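Local structure of ATP-dependent RNA helicase A (Homo sapiens, 3VYY) at residues Val38-Gly49 and Asn60-Leu69. The protein is an ATP-dependent RNA helicase of the DEAH-box type whose double-stranded RNA-binding domains probably assist assembly of the RNA-induced silencing complex. Numbering follows the deposited sequence.
Sequences VQVEGYNYTGMG and NAARDFVNYL
The rings of Tyr45 and Tyr68 lie one over the other in an offset stack, centroids 4.4 Å apart and planes within 11° of parallel. They run in opposite directions, so each ring reaches back over the other residue's CB: Tyr45 CB sits 3.8 Å from the centroid of the Tyr68 ring, and Tyr68 CB returns the CH-pi contact on the Tyr45 ring. With CG anti to the backbone N (chi1 -170°), Tyr45 carries its ring over the helix and onto Tyr68. Phe65, one helical turn before Leu69, pushes its ring into the loop between strands 31-39 and 47-51. Val40 CG2 approaches Phe65 CE2 to 3.7 Å, while Tyr45 O lies in the ring plane at the edge, 3.5 Å from Phe65 CE1. Leu69 CD2 rests over one face of the Tyr43 ring, whose hydroxyl is hydrogen-bonded to Glu74. Further along, the strand passes close over the helix, and Gly47 and Gly49 face it where a CB would run into the backbone around Ala61. Here Met48 N donates to Asp64 OD2 (2.8 Å), meeting the oxygen on its anti side and 29° out of the carboxylate plane. On strand 31-39, Val38 CG2 packs on the methyl of Ala61. An alanine at Tyr68 takes away the ring that Tyr45 stacks on, and the Tyr45 ring would probably be freer to turn. This is the alpha-beta-beta-beta-alpha fold of a double-stranded RNA-binding domain, with helix 54-71 packed against the sheet and helix 4-14 touching Phe65 through Leu8. Apolar and ring contacts join the 40-45 loop to the helix and one carboxylate ties in strand 47-51; with nearest atoms about 11 Å from the bound RNA, the contact belongs to the domain's own fold, not its RNA-contacting surface.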
loop_
_atom_site.group_PDB
_atom_site.type_symbol
_atom_site.label_atom_id
_atom_site.label_comp_id
_atom_site.label_asym_id
_atom_site.label_seq_id
_atom_site.Cartn_x
_atom_site.Cartn_y
_atom_site.Cartn_z
ATOM N N VAL A 38 2.994 -3.409 -4.415
ATOM C CA VAL A 38 3.895 -2.301 -4.078
ATOM C C VAL A 38 5.142 -2.886 -3.541
ATOM O O VAL A 38 5.098 -3.877 -2.787
ATOM C CB VAL A 38 3.471 -1.453 -2.871
ATOM C CG1 VAL A 38 3.651 0.013 -3.175
ATOM C CG2 VAL A 38 2.084 -1.751 -2.419
ATOM N N GLN A 39 6.262 -2.248 -3.863
ATOM C CA GLN A 39 7.513 -2.585 -3.204
ATOM C C GLN A 39 8.210 -1.341 -2.737
ATOM O O GLN A 39 7.862 -0.241 -3.146
ATOM C CB GLN A 39 8.386 -3.437 -4.108
ATOM C CG GLN A 39 7.861 -4.865 -4.195
ATOM C CD GLN A 39 8.505 -5.706 -5.280
ATOM O OE1 GLN A 39 9.162 -5.194 -6.189
ATOM N NE2 GLN A 39 8.306 -7.013 -5.197
ATOM N N VAL A 40 9.152 -1.510 -1.826
ATOM C CA VAL A 40 10.040 -0.427 -1.444
ATOM C C VAL A 40 11.418 -1.048 -1.382
ATOM O O VAL A 40 11.540 -2.193 -0.953
ATOM C CB VAL A 40 9.655 0.174 -0.080
ATOM C CG1 VAL A 40 10.673 1.210 0.349
ATOM C CG2 VAL A 40 8.283 0.810 -0.146
ATOM N N GLU A 41 12.445 -0.310 -1.821
ATOM C CA GLU A 41 13.833 -0.802 -1.793
ATOM C C GLU A 41 14.256 -1.156 -0.377
ATOM O O GLU A 41 13.998 -0.412 0.564
ATOM C CB GLU A 41 14.825 0.201 -2.402
ATOM C CG GLU A 41 16.168 -0.439 -2.854
ATOM C CD GLU A 41 17.092 0.498 -3.697
ATOM O OE1 GLU A 41 18.341 0.355 -3.595
ATOM O OE2 GLU A 41 16.587 1.355 -4.472
ATOM N N GLY A 42 14.882 -2.317 -0.233
ATOM C CA GLY A 42 15.412 -2.734 1.051
ATOM C C GLY A 42 14.381 -3.384 1.949
ATOM O O GLY A 42 14.621 -3.560 3.154
ATOM N N TYR A 43 13.240 -3.757 1.377
ATOM C CA TYR A 43 12.213 -4.445 2.151
ATOM C C TYR A 43 11.723 -5.702 1.477
ATOM O O TYR A 43 11.283 -5.694 0.339
ATOM C CB TYR A 43 11.063 -3.500 2.471
ATOM C CG TYR A 43 11.459 -2.436 3.458
ATOM C CD1 TYR A 43 11.940 -1.189 3.025
ATOM C CD2 TYR A 43 11.378 -2.678 4.823
ATOM C CE1 TYR A 43 12.312 -0.212 3.936
ATOM C CE2 TYR A 43 11.748 -1.714 5.738
ATOM C CZ TYR A 43 12.209 -0.488 5.291
ATOM O OH TYR A 43 12.574 0.454 6.225
ATOM N N ASN A 44 11.801 -6.785 2.217
ATOM C CA ASN A 44 11.561 -8.111 1.700
ATOM C C ASN A 44 10.075 -8.496 1.809
ATOM O O ASN A 44 9.715 -9.387 2.601
ATOM C CB ASN A 44 12.432 -9.078 2.522
ATOM C CG ASN A 44 12.501 -10.470 1.927
ATOM O OD1 ASN A 44 12.318 -10.667 0.705
ATOM N ND2 ASN A 44 12.774 -11.453 2.787
ATOM N N TYR A 45 9.224 -7.829 1.030
ATOM C CA TYR A 45 7.774 -8.029 1.106
ATOM C C TYR A 45 7.075 -7.251 0.005
ATOM O O TYR A 45 7.488 -6.128 -0.319
ATOM C CB TYR A 45 7.234 -7.580 2.473
ATOM C CG TYR A 45 5.789 -7.963 2.764
ATOM C CD1 TYR A 45 5.467 -9.217 3.272
ATOM C CD2 TYR A 45 4.744 -7.057 2.547
ATOM C CE1 TYR A 45 4.148 -9.578 3.539
ATOM C CE2 TYR A 45 3.413 -7.412 2.818
ATOM C CZ TYR A 45 3.132 -8.676 3.312
ATOM O OH TYR A 45 1.837 -9.037 3.574
ATOM N N THR A 46 6.013 -7.857 -0.550
ATOM C CA THR A 46 5.166 -7.260 -1.605
ATOM C C THR A 46 3.733 -7.033 -1.115
ATOM O O THR A 46 3.010 -7.976 -0.834
ATOM C CB THR A 46 5.121 -8.168 -2.845
ATOM O OG1 THR A 46 6.451 -8.474 -3.244
ATOM C CG2 THR A 46 4.426 -7.493 -4.008
ATOM N N GLY A 47 3.320 -5.781 -1.011
ATOM C CA GLY A 47 1.973 -5.485 -0.561
ATOM C C GLY A 47 1.006 -5.769 -1.684
ATOM O O GLY A 47 1.177 -5.262 -2.785
ATOM N N MET A 48 -0.019 -6.572 -1.410
ATOM C CA MET A 48 -0.968 -7.010 -2.450
ATOM C C MET A 48 -2.379 -6.452 -2.294
ATOM O O MET A 48 -2.945 -6.450 -1.196
ATOM C CB MET A 48 -1.022 -8.538 -2.504
ATOM C CG MET A 48 0.324 -9.175 -2.786
ATOM S SD MET A 48 0.274 -10.942 -3.195
ATOM C CE MET A 48 -0.645 -11.761 -1.847
ATOM N N GLY A 49 -2.955 -6.009 -3.402
ATOM C CA GLY A 49 -4.282 -5.425 -3.374
ATOM C C GLY A 49 -5.126 -5.702 -4.599
ATOM O O GLY A 49 -4.634 -5.670 -5.716
ATOM N N ASN A 60 -5.226 -0.628 -1.314
ATOM C CA ASN A 60 -5.208 -1.911 -0.649
ATOM C C ASN A 60 -3.791 -2.461 -0.509
ATOM O O ASN A 60 -3.405 -2.945 0.556
ATOM C CB ASN A 60 -6.129 -2.898 -1.371
ATOM C CG ASN A 60 -7.603 -2.481 -1.331
ATOM O OD1 ASN A 60 -7.978 -1.495 -0.708
ATOM N ND2 ASN A 60 -8.439 -3.240 -2.013
ATOM N N ALA A 61 -3.010 -2.363 -1.576
ATOM C CA ALA A 61 -1.596 -2.767 -1.541
ATOM C C ALA A 61 -0.791 -1.952 -0.528
ATOM O O ALA A 61 0.036 -2.503 0.194
ATOM C CB ALA A 61 -0.974 -2.651 -2.932
ATOM N N ALA A 62 -1.031 -0.639 -0.489
ATOM C CA ALA A 62 -0.352 0.234 0.455
ATOM C C ALA A 62 -0.704 -0.170 1.886
ATOM O O ALA A 62 0.199 -0.358 2.722
ATOM C CB ALA A 62 -0.680 1.680 0.195
ATOM N N ARG A 63 -1.997 -0.339 2.160
ATOM C CA ARG A 63 -2.449 -0.759 3.496
ATOM C C ARG A 63 -1.704 -2.016 3.891
ATOM O O ARG A 63 -1.078 -2.092 4.958
ATOM C CB ARG A 63 -3.926 -1.054 3.488
ATOM C CG ARG A 63 -4.588 -0.945 4.810
ATOM C CD ARG A 63 -5.687 -2.011 4.962
ATOM N NE ARG A 63 -5.905 -2.779 3.728
ATOM C CZ ARG A 63 -5.512 -4.035 3.545
ATOM N NH1 ARG A 63 -4.907 -4.681 4.526
ATOM N NH2 ARG A 63 -5.720 -4.645 2.381
ATOM N N ASP A 64 -1.752 -2.994 2.995
ATOM C CA ASP A 64 -1.011 -4.215 3.178
ATOM C C ASP A 64 0.430 -3.912 3.574
ATOM O O ASP A 64 0.882 -4.328 4.635
ATOM C CB ASP A 64 -1.064 -5.056 1.908
ATOM C CG ASP A 64 -0.659 -6.493 2.152
ATOM O OD1 ASP A 64 -1.079 -7.086 3.183
ATOM O OD2 ASP A 64 0.083 -7.029 1.307
ATOM N N PHE A 65 1.137 -3.157 2.739
ATOM C CA PHE A 65 2.518 -2.806 3.043
ATOM C C PHE A 65 2.717 -2.134 4.401
ATOM O O PHE A 65 3.466 -2.644 5.232
ATOM C CB PHE A 65 3.128 -1.947 1.967
ATOM C CG PHE A 65 4.620 -2.024 1.947
ATOM C CD1 PHE A 65 5.261 -3.089 1.315
ATOM C CD2 PHE A 65 5.390 -1.067 2.592
ATOM C CE1 PHE A 65 6.662 -3.191 1.309
ATOM C CE2 PHE A 65 6.774 -1.155 2.598
ATOM C CZ PHE A 65 7.416 -2.213 1.948
ATOM N N VAL A 66 2.050 -1.005 4.644
ATOM C CA VAL A 66 2.158 -0.349 5.967
ATOM C C VAL A 66 1.938 -1.342 7.088
ATOM O O VAL A 66 2.777 -1.476 7.969
ATOM C CB VAL A 66 1.192 0.856 6.150
ATOM C CG1 VAL A 66 1.303 1.416 7.543
ATOM C CG2 VAL A 66 1.495 1.963 5.137
ATOM N N ASN A 67 0.818 -2.055 7.043
ATOM C CA ASN A 67 0.519 -3.048 8.069
ATOM C C ASN A 67 1.743 -3.918 8.341
ATOM O O ASN A 67 2.057 -4.220 9.492
ATOM C CB ASN A 67 -0.718 -3.873 7.704
ATOM C CG ASN A 67 -1.052 -4.948 8.748
ATOM O OD1 ASN A 67 -0.459 -6.022 8.742
ATOM N ND2 ASN A 67 -2.034 -4.677 9.617
ATOM N N TYR A 68 2.458 -4.279 7.291
ATOM C CA TYR A 68 3.678 -5.044 7.453
ATOM C C TYR A 68 4.822 -4.274 8.145
ATOM O O TYR A 68 5.456 -4.792 9.071
ATOM C CB TYR A 68 4.127 -5.574 6.104
ATOM C CG TYR A 68 5.600 -5.872 6.023
ATOM C CD1 TYR A 68 6.122 -7.020 6.602
ATOM C CD2 TYR A 68 6.461 -5.015 5.350
ATOM C CE1 TYR A 68 7.463 -7.302 6.517
ATOM C CE2 TYR A 68 7.796 -5.286 5.239
ATOM C CZ TYR A 68 8.299 -6.429 5.823
ATOM O OH TYR A 68 9.647 -6.710 5.736
ATOM N N LEU A 69 5.091 -3.053 7.696
ATOM C CA LEU A 69 6.019 -2.193 8.402
ATOM C C LEU A 69 5.735 -2.230 9.908
ATOM O O LEU A 69 6.668 -2.377 10.719
ATOM C CB LEU A 69 5.926 -0.768 7.883
ATOM C CG LEU A 69 6.317 -0.536 6.422
ATOM C CD1 LEU A 69 5.885 0.844 5.952
ATOM C CD2 LEU A 69 7.821 -0.748 6.170
#